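Aminoglycoside Nucleotidyltransferase (2")-Ia (Pseudomonas aeruginosa, PDB 5CFU) inactivates kanamycin, gentamicin and tobramycin by adenylating their 2''-hydroxyl group in a metal-dependent reaction, giving its bacterial host resistance. Local coordinates at residues A[51-56]-A[91-96]; A[56-61]-A[103-108]. All coordinates share one frame; numbering follows the deposited sequence.

Contact 1 (A[51-56]-A[91-96]); sequences DDIDLT and ELLDCE. With MN (manganese (II) ion), chain B; 51H (adenylyl-2"-tobramycin), chain D; POP (pyrophosphate 2-), chain E.
Asp52 and Asp54, from one segment, face Asp94 on the neighbouring parallel strand, forming the carboxylate cluster of the nucleotidyltransferase fold, here caught with adenylyl-2''-tobramycin and pyrophosphate. All three belong to a manganese site seen in this protein, though Asp94 is not a ligand of the ion at this contact, one of two bound. OD1 of Asp52 lies 2.0 Å from the ion and OD2 of Asp54 2.2 Å, while a phosphate oxygen of the product, two pyrophosphate oxygens and a water complete six ligands. Asp94 stands beside this pair with its CG swung away from its own backbone N (chi1 -167°), which brings the carboxylate to the antibiotic; its plane is turned 53° from that of Asp52. Its CB makes the nearest side-chain approach, 3.3 Å from Asp54 OD1, whereas Asp94 OD2 stays 4.0 Å from that oxygen. Asp94 OD2 accepts from N2 of the ligand, and OD1 takes a bond from Tyr82 as well as one from a water that also reaches Asp52 OD2.

Four nearly straight backbone bonds join the strands, among them Asp94 N to Ile53 O at 2.8 Å. On the other face, helix 12-26 covers Ile53 and Leu93, which run side by side. Leu55 CD1 rests on Leu93 CG. Farther along, the extended Glu96 grips the antibiotic: OE1 accepts from ligand N1 at 2.6 Å and OE2 from its N at 2.9 Å.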
loop_
_atom_site.group_PDB
_atom_site.type_symbol
_atom_site.label_atom_id
_atom_site.label_comp_id
_atom_site.label_asym_id
_atom_site.label_seq_id
_atom_site.Cartn_x
_atom_site.Cartn_y
_atom_site.Cartn_z
ATOM N N ASP A 51 8.644 -2.083 8.411
ATOM C CA ASP A 51 9.986 -1.943 7.858
ATOM C C ASP A 51 10.060 -0.811 6.857
ATOM O O ASP A 51 11.056 -0.087 6.816
ATOM C CB ASP A 51 10.440 -3.247 7.193
ATOM C CG ASP A 51 10.974 -4.252 8.187
ATOM O OD1 ASP A 51 10.928 -3.970 9.405
ATOM O OD2 ASP A 51 11.440 -5.327 7.745
ATOM N N ASP A 52 9.009 -0.642 6.064
ATOM C CA ASP A 52 9.004 0.405 5.038
ATOM C C ASP A 52 7.667 1.143 5.025
ATOM O O ASP A 52 6.770 0.858 5.813
ATOM C CB ASP A 52 9.332 -0.194 3.647
ATOM C CG ASP A 52 8.237 -1.082 3.109
ATOM O OD1 ASP A 52 7.210 -1.265 3.790
ATOM O OD2 ASP A 52 8.396 -1.619 1.984
ATOM N N ILE A 53 7.557 2.114 4.136
ATOM C CA ILE A 53 6.295 2.759 3.839
ATOM C C ILE A 53 5.918 2.384 2.411
ATOM O O ILE A 53 6.658 2.680 1.477
ATOM C CB ILE A 53 6.379 4.285 3.969
ATOM C CG1 ILE A 53 6.700 4.669 5.413
ATOM C CG2 ILE A 53 5.093 4.952 3.471
ATOM C CD1 ILE A 53 7.334 6.050 5.554
ATOM N N ASP A 54 4.777 1.725 2.255
ATOM C CA ASP A 54 4.291 1.314 0.948
ATOM C C ASP A 54 3.282 2.326 0.421
ATOM O O ASP A 54 2.343 2.692 1.132
ATOM C CB ASP A 54 3.652 -0.062 1.039
ATOM C CG ASP A 54 4.604 -1.091 1.559
ATOM O OD1 ASP A 54 5.590 -1.406 0.853
ATOM O OD2 ASP A 54 4.371 -1.564 2.695
ATOM N N LEU A 55 3.489 2.764 -0.822
ATOM C CA LEU A 55 2.653 3.799 -1.476
ATOM C C LEU A 55 2.172 3.368 -2.846
ATOM O O LEU A 55 2.900 2.684 -3.567
ATOM C CB LEU A 55 3.432 5.105 -1.645
ATOM C CG LEU A 55 3.941 5.746 -0.363
ATOM C CD1 LEU A 55 4.866 6.886 -0.681
ATOM C CD2 LEU A 55 2.740 6.224 0.487
ATOM N N THR A 56 0.947 3.756 -3.191
ATOM C CA THR A 56 0.460 3.653 -4.559
ATOM C C THR A 56 0.238 5.061 -5.090
ATOM O O THR A 56 -0.308 5.909 -4.388
ATOM C CB THR A 56 -0.849 2.866 -4.650
ATOM O OG1 THR A 56 -0.683 1.579 -4.070
ATOM C CG2 THR A 56 -1.276 2.706 -6.083
ATOM N N GLU A 91 14.537 5.945 5.878
ATOM C CA GLU A 91 13.244 5.288 5.636
ATOM C C GLU A 91 13.020 4.977 4.163
ATOM O O GLU A 91 13.237 5.826 3.304
ATOM C CB GLU A 91 12.098 6.163 6.156
ATOM C CG GLU A 91 12.192 6.472 7.666
ATOM C CD GLU A 91 11.870 5.282 8.560
ATOM O OE1 GLU A 91 11.340 4.268 8.065
ATOM O OE2 GLU A 91 12.155 5.368 9.777
ATOM N N LEU A 92 12.574 3.753 3.893
ATOM C CA LEU A 92 12.334 3.290 2.539
ATOM C C LEU A 92 10.884 3.470 2.150
ATOM O O LEU A 92 9.964 3.160 2.917
ATOM C CB LEU A 92 12.725 1.818 2.391
ATOM C CG LEU A 92 14.229 1.502 2.431
ATOM C CD1 LEU A 92 14.476 0.005 2.287
ATOM C CD2 LEU A 92 14.988 2.267 1.353
ATOM N N LEU A 93 10.705 3.964 0.935
ATOM C CA LEU A 93 9.394 4.171 0.321
ATOM C C LEU A 93 9.244 3.206 -0.836
ATOM O O LEU A 93 9.949 3.327 -1.831
ATOM C CB LEU A 93 9.253 5.581 -0.215
ATOM C CG LEU A 93 8.580 6.661 0.597
ATOM C CD1 LEU A 93 9.117 6.700 1.994
ATOM C CD2 LEU A 93 8.784 7.988 -0.120
ATOM N N ASP A 94 8.320 2.271 -0.721
ATOM C CA ASP A 94 8.125 1.257 -1.747
ATOM C C ASP A 94 6.901 1.666 -2.581
ATOM O O ASP A 94 5.786 1.648 -2.069
ATOM C CB ASP A 94 7.937 -0.100 -1.086
ATOM C CG ASP A 94 8.046 -1.254 -2.065
ATOM O OD1 ASP A 94 9.076 -1.944 -2.053
ATOM O OD2 ASP A 94 7.113 -1.468 -2.846
ATOM N N CYS A 95 7.110 2.062 -3.839
ATOM C CA CYS A 95 6.092 2.798 -4.603
ATOM C C CYS A 95 5.635 2.049 -5.838
ATOM O O CYS A 95 6.457 1.656 -6.669
ATOM C CB CYS A 95 6.630 4.173 -5.007
ATOM S SG CYS A 95 7.192 5.152 -3.624
ATOM N N GLU A 96 4.321 1.893 -5.966
ATOM C CA GLU A 96 3.713 1.182 -7.089
ATOM C C GLU A 96 2.701 2.070 -7.799
ATOM O O GLU A 96 1.866 2.672 -7.144
ATOM C CB GLU A 96 3.017 -0.090 -6.606
ATOM C CG GLU A 96 2.322 -0.873 -7.718
ATOM C CD GLU A 96 1.885 -2.261 -7.284
ATOM O OE1 GLU A 96 1.437 -2.417 -6.126
ATOM O OE2 GLU A 96 1.975 -3.193 -8.116
HETATM MN MN MN B . 5.715 -2.609 4.136
HETATM O O8 51H D . 7.448 -6.015 2.762
HETATM P P 51H D . 6.436 -5.214 2.060
HETATM O O7 51H D . 6.142 -3.872 2.652
HETATM O O9 51H D . 5.073 -5.992 1.976
HETATM C C14 51H D . 3.883 -5.369 1.453
HETATM C C15 51H D . 2.935 -6.499 1.154
HETATM C C18 51H D . 2.673 -7.418 2.342
HETATM O O12 51H D . 1.462 -7.026 2.980
HETATM C C17 51H D . 2.562 -8.799 1.706
HETATM O O11 51H D . 1.239 -9.069 1.262
HETATM C C16 51H D . 3.486 -8.683 0.494
HETATM N N4 51H D . 4.856 -9.104 0.729
HETATM C C21 51H D . 5.699 -9.675 -0.191
HETATM N N6 51H D . 5.400 -10.040 -1.441
HETATM C C22 51H D . 6.467 -10.561 -2.051
HETATM N N7 51H D . 7.705 -10.727 -1.579
HETATM C C23 51H D . 7.976 -10.351 -0.311
HETATM N N8 51H D . 9.223 -10.504 0.150
HETATM C C20 51H D . 6.926 -9.796 0.441
HETATM N N5 51H D . 6.856 -9.327 1.742
HETATM C C19 51H D . 5.613 -8.932 1.861
HETATM O O10 51H D . 3.513 -7.322 0.117
HETATM O O6 51H D . 6.838 -4.978 0.541
HETATM C C13 51H D . 7.578 -5.993 -0.165
HETATM C C12 51H D . 8.940 -5.431 -0.544
HETATM N N3 51H D . 9.650 -4.940 0.652
HETATM C C11 51H D . 9.738 -6.491 -1.295
HETATM O O5 51H D . 11.004 -5.970 -1.694
HETATM C C9 51H D . 8.923 -6.906 -2.519
HETATM C C10 51H D . 9.578 -7.988 -3.344
HETATM O O4 51H D . 8.946 -8.082 -4.604
HETATM O O3 51H D . 7.642 -7.426 -2.124
HETATM C C8 51H D . 6.839 -6.514 -1.379
HETATM O O2 51H D . 6.485 -5.418 -2.176
HETATM C C7 51H D . 5.161 -5.425 -2.740
HETATM C C6 51H D . 4.790 -3.967 -3.004
HETATM N N2 51H D . 4.924 -3.163 -1.779
HETATM C C5 51H D . 3.373 -3.922 -3.563
HETATM C C4 51H D . 3.228 -4.761 -4.847
HETATM N N1 51H D . 1.817 -4.804 -5.258
HETATM C C24 51H D . 5.123 -6.230 -4.026
HETATM O O13 51H D . 5.471 -7.599 -3.799
HETATM C C3 51H D . 3.716 -6.188 -4.603
HETATM O O1 51H D . 3.729 -6.862 -5.873
HETATM C C2 51H D . 2.696 -7.779 -6.139
HETATM O O 51H D . 1.761 -7.229 -7.053
HETATM C C25 51H D . 3.316 -9.064 -6.692
HETATM N N9 51H D . 4.324 -9.628 -5.783
HETATM C C26 51H D . 3.922 -8.753 -8.063
HETATM C C27 51H D . 2.911 -8.137 -9.010
HETATM O O14 51H D . 3.537 -7.737 -10.237
HETATM C C1 51H D . 2.253 -6.919 -8.374
HETATM C C 51H D . 1.077 -6.436 -9.194
HETATM N N 51H D . 0.224 -5.389 -8.606
HETATM P P1 POP E . 4.238 -4.396 6.249
HETATM O O1 POP E . 3.055 -5.281 6.594
HETATM O O2 POP E . 4.494 -3.286 7.264
HETATM O O3 POP E . 4.272 -3.932 4.793
HETATM O O POP E . 5.488 -5.378 6.438
HETATM P P2 POP E . 7.022 -4.886 6.322
HETATM O O4 POP E . 7.728 -6.070 5.698
HETATM O O5 POP E . 7.021 -3.590 5.541
HETATM O O6 POP E . 7.434 -4.628 7.762
HETATM O O HOH W 1 12.259 2.147 6.172
HETATM O O HOH W 2 10.295 -2.600 0.239
HETATM O O HOH W 3 5.012 -1.156 5.654
HETATM O O HOH W 4 0.329 -1.127 -4.063
#

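Contact 2 (A[56-61]-A[103-108]); sequences TFPGER and EAYEIA. With BU1 (1,4-butanediol), chain I; 51H (adenylyl-2"-tobramycin), chain D.
Tyr105 bridges from its short edge strand to the end of strand 53-58 and the turn that follows, where Pro58 and Glu60 meet its ring. CB points toward 56-61, and with chi1 at -76° CG stands beside the backbone N and opposite the carbonyl carbon, so that the ring reaches both residues. CB comes first, 3.8 Å from C4 of a bound 1,4-butanediol, whose same carbon sits at the ring edge, 3.3 Å from CD2. On the other rim, CD1 skirts CA and CB of Pro58. CE1 is approached more closely, by Pro58 CB at 3.5 Å and Glu60 OE1 at 3.4 Å. Over one face, offset toward the rim, Pro58 CG makes a CH-pi contact 4.2 Å from the ring centroid, 22° off the normal. At the tip, OH donates to Glu60 OE2 at 2.6 Å through that oxygen's syn lone pair. The Glu60 carboxylate sits at the ring edge, close to its plane, and is turned 19° from it. A water donates to the same OH and accepts from Arg61 NH1, while the guanidinium is also paired with Glu64.

Nearer the active site, Ile107 CD1 lies 3.7 Å from Thr56 OG1, and Ala108 O accepts a bond from N of the antibiotic product. Here an aromatic side chain, and not a backbone ladder, spans two strands that both pair with 91-100, at the aminoglycoside end of the nucleotidyltransferase sheet.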
loop_
_atom_site.group_PDB
_atom_site.type_symbol
_atom_site.label_atom_id
_atom_site.label_comp_id
_atom_site.label_asym_id
_atom_site.label_seq_id
_atom_site.Cartn_x
_atom_site.Cartn_y
_atom_site.Cartn_z
ATOM N N THR A 56 0.947 3.756 -3.191
ATOM C CA THR A 56 0.460 3.653 -4.559
ATOM C C THR A 56 0.238 5.061 -5.090
ATOM O O THR A 56 -0.308 5.909 -4.388
ATOM C CB THR A 56 -0.849 2.866 -4.650
ATOM O OG1 THR A 56 -0.683 1.579 -4.070
ATOM C CG2 THR A 56 -1.276 2.706 -6.083
ATOM N N PHE A 57 0.661 5.312 -6.320
ATOM C CA PHE A 57 0.570 6.659 -6.884
ATOM C C PHE A 57 -0.025 6.604 -8.287
ATOM O O PHE A 57 0.122 5.604 -8.976
ATOM C CB PHE A 57 1.946 7.304 -6.925
ATOM C CG PHE A 57 2.924 6.574 -7.813
ATOM C CD1 PHE A 57 3.063 6.912 -9.146
ATOM C CD2 PHE A 57 3.680 5.539 -7.316
ATOM C CE1 PHE A 57 3.958 6.231 -9.962
ATOM C CE2 PHE A 57 4.576 4.843 -8.128
ATOM C CZ PHE A 57 4.713 5.196 -9.454
ATOM N N PRO A 58 -0.683 7.698 -8.728
ATOM C CA PRO A 58 -1.105 7.719 -10.141
ATOM C C PRO A 58 0.078 7.572 -11.078
ATOM O O PRO A 58 0.998 8.399 -11.035
ATOM C CB PRO A 58 -1.761 9.105 -10.298
ATOM C CG PRO A 58 -2.147 9.509 -8.850
ATOM C CD PRO A 58 -1.081 8.912 -7.992
ATOM N N GLY A 59 0.053 6.555 -11.937
ATOM C CA GLY A 59 1.198 6.243 -12.769
ATOM C C GLY A 59 1.632 7.378 -13.685
ATOM O O GLY A 59 2.827 7.569 -13.925
ATOM N N GLU A 60 0.662 8.142 -14.171
ATOM C CA GLU A 60 0.943 9.221 -15.096
ATOM C C GLU A 60 1.429 10.499 -14.412
ATOM O O GLU A 60 1.742 11.490 -15.097
ATOM C CB GLU A 60 -0.310 9.487 -15.957
ATOM C CG GLU A 60 -1.362 10.402 -15.356
ATOM C CD GLU A 60 -2.224 9.778 -14.267
ATOM O OE1 GLU A 60 -2.006 8.609 -13.872
ATOM O OE2 GLU A 60 -3.151 10.477 -13.799
ATOM N N ARG A 61 1.503 10.495 -13.077
ATOM C CA ARG A 61 1.978 11.649 -12.315
ATOM C C ARG A 61 3.201 11.281 -11.476
ATOM O O ARG A 61 3.466 11.901 -10.444
ATOM C CB ARG A 61 0.850 12.188 -11.426
ATOM C CG ARG A 61 -0.394 12.550 -12.234
ATOM C CD ARG A 61 -1.539 13.119 -11.369
ATOM N NE ARG A 61 -1.196 14.367 -10.694
ATOM C CZ ARG A 61 -1.988 14.990 -9.818
ATOM N NH1 ARG A 61 -3.189 14.502 -9.513
ATOM N NH2 ARG A 61 -1.580 16.100 -9.222
ATOM N N GLU A 103 -13.273 5.097 -13.925
ATOM C CA GLU A 103 -13.911 5.658 -12.735
ATOM C C GLU A 103 -13.053 5.627 -11.467
ATOM O O GLU A 103 -13.477 6.148 -10.433
ATOM C CB GLU A 103 -15.234 4.934 -12.464
ATOM C CG GLU A 103 -15.095 3.521 -11.967
ATOM C CD GLU A 103 -16.453 2.883 -11.706
ATOM O OE1 GLU A 103 -16.503 1.835 -11.038
ATOM O OE2 GLU A 103 -17.475 3.446 -12.166
ATOM N N ALA A 104 -11.877 5.006 -11.538
ATOM C CA ALA A 104 -10.926 4.985 -10.444
ATOM C C ALA A 104 -9.560 4.581 -10.953
ATOM O O ALA A 104 -9.433 3.997 -12.019
ATOM C CB ALA A 104 -11.380 3.996 -9.326
ATOM N N TYR A 105 -8.544 4.925 -10.172
ATOM C CA TYR A 105 -7.213 4.388 -10.330
ATOM C C TYR A 105 -7.203 2.947 -9.858
ATOM O O TYR A 105 -7.847 2.605 -8.883
ATOM C CB TYR A 105 -6.188 5.205 -9.534
ATOM C CG TYR A 105 -5.831 6.527 -10.165
ATOM C CD1 TYR A 105 -4.978 6.600 -11.264
ATOM C CD2 TYR A 105 -6.344 7.701 -9.671
ATOM C CE1 TYR A 105 -4.653 7.825 -11.832
ATOM C CE2 TYR A 105 -6.027 8.907 -10.227
ATOM C CZ TYR A 105 -5.184 8.966 -11.310
ATOM O OH TYR A 105 -4.888 10.211 -11.832
ATOM N N GLU A 106 -6.487 2.102 -10.587
ATOM C CA GLU A 106 -6.385 0.694 -10.250
ATOM C C GLU A 106 -4.948 0.208 -10.393
ATOM O O GLU A 106 -4.269 0.503 -11.381
ATOM C CB GLU A 106 -7.314 -0.141 -11.139
ATOM C CG GLU A 106 -8.812 0.130 -10.940
ATOM C CD GLU A 106 -9.350 -0.387 -9.609
ATOM O OE1 GLU A 106 -8.632 -1.151 -8.910
ATOM O OE2 GLU A 106 -10.505 -0.007 -9.262
ATOM N N ILE A 107 -4.506 -0.534 -9.390
ATOM C CA ILE A 107 -3.251 -1.258 -9.443
ATOM C C ILE A 107 -3.371 -2.356 -10.492
ATOM O O ILE A 107 -4.370 -3.082 -10.528
ATOM C CB ILE A 107 -2.898 -1.861 -8.074
ATOM C CG1 ILE A 107 -2.632 -0.726 -7.080
ATOM C CG2 ILE A 107 -1.724 -2.822 -8.152
ATOM C CD1 ILE A 107 -2.666 -1.174 -5.659
ATOM N N ALA A 108 -2.358 -2.478 -11.341
ATOM C CA ALA A 108 -2.341 -3.536 -12.348
ATOM C C ALA A 108 -2.553 -4.926 -11.712
ATOM O O ALA A 108 -1.967 -5.233 -10.675
ATOM C CB ALA A 108 -1.025 -3.514 -13.128
HETATM C C1 BU1 I . -9.961 10.571 -7.923
HETATM C C2 BU1 I . -9.166 9.540 -7.138
HETATM C C3 BU1 I . -9.863 8.192 -7.164
HETATM C C4 BU1 I . -8.861 7.175 -7.645
HETATM O O5 BU1 I . -11.366 10.404 -7.721
HETATM O O6 BU1 I . -9.310 5.887 -7.365
HETATM O O8 51H D . 7.448 -6.015 2.762
HETATM P P 51H D . 6.436 -5.214 2.060
HETATM O O7 51H D . 6.142 -3.872 2.652
HETATM O O9 51H D . 5.073 -5.992 1.976
HETATM C C14 51H D . 3.883 -5.369 1.453
HETATM C C15 51H D . 2.935 -6.499 1.154
HETATM C C18 51H D . 2.673 -7.418 2.342
HETATM O O12 51H D . 1.462 -7.026 2.980
HETATM C C17 51H D . 2.562 -8.799 1.706
HETATM O O11 51H D . 1.239 -9.069 1.262
HETATM C C16 51H D . 3.486 -8.683 0.494
HETATM N N4 51H D . 4.856 -9.104 0.729
HETATM C C21 51H D . 5.699 -9.675 -0.191
HETATM N N6 51H D . 5.400 -10.040 -1.441
HETATM C C22 51H D . 6.467 -10.561 -2.051
HETATM N N7 51H D . 7.705 -10.727 -1.579
HETATM C C23 51H D . 7.976 -10.351 -0.311
HETATM N N8 51H D . 9.223 -10.504 0.150
HETATM C C20 51H D . 6.926 -9.796 0.441
HETATM N N5 51H D . 6.856 -9.327 1.742
HETATM C C19 51H D . 5.613 -8.932 1.861
HETATM O O10 51H D . 3.513 -7.322 0.117
HETATM O O6 51H D . 6.838 -4.978 0.541
HETATM C C13 51H D . 7.578 -5.993 -0.165
HETATM C C12 51H D . 8.940 -5.431 -0.544
HETATM N N3 51H D . 9.650 -4.940 0.652
HETATM C C11 51H D . 9.738 -6.491 -1.295
HETATM O O5 51H D . 11.004 -5.970 -1.694
HETATM C C9 51H D . 8.923 -6.906 -2.519
HETATM C C10 51H D . 9.578 -7.988 -3.344
HETATM O O4 51H D . 8.946 -8.082 -4.604
HETATM O O3 51H D . 7.642 -7.426 -2.124
HETATM C C8 51H D . 6.839 -6.514 -1.379
HETATM O O2 51H D . 6.485 -5.418 -2.176
HETATM C C7 51H D . 5.161 -5.425 -2.740
HETATM C C6 51H D . 4.790 -3.967 -3.004
HETATM N N2 51H D . 4.924 -3.163 -1.779
HETATM C C5 51H D . 3.373 -3.922 -3.563
HETATM C C4 51H D . 3.228 -4.761 -4.847
HETATM N N1 51H D . 1.817 -4.804 -5.258
HETATM C C24 51H D . 5.123 -6.230 -4.026
HETATM O O13 51H D . 5.471 -7.599 -3.799
HETATM C C3 51H D . 3.716 -6.188 -4.603
HETATM O O1 51H D . 3.729 -6.862 -5.873
HETATM C C2 51H D . 2.696 -7.779 -6.139
HETATM O O 51H D . 1.761 -7.229 -7.053
HETATM C C25 51H D . 3.316 -9.064 -6.692
HETATM N N9 51H D . 4.324 -9.628 -5.783
HETATM C C26 51H D . 3.922 -8.753 -8.063
HETATM C C27 51H D . 2.911 -8.137 -9.010
HETATM O O14 51H D . 3.537 -7.737 -10.237
HETATM C C1 51H D . 2.253 -6.919 -8.374
HETATM C C 51H D . 1.077 -6.436 -9.194
HETATM N N 51H D . 0.224 -5.389 -8.606
HETATM O O HOH W 5 -4.665 12.308 -10.219
#

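How the contacts relate
From the N terminus, helix 12-26, strand 32-34 and helix 35-43 precede 51-56, where contact 1 begins. The chain then passes through 56-61, opening contact 2, before helix 62-71 and the hairpin 75-79/84-88 bring it back to 91-96, which closes the first loop of 34 residues. After strand 91-100 it turns to 103-108 and closes the second, of 41 residues. The segments therefore alternate and the two loops cross, sharing Thr56. Contact 1 pairs the neighbouring strands 53-58 and 91-100; contact 2 joins 53-58 to 105-107, which also pairs with 91-100. Together they tie the metal site to the far end of the bound antibiotic.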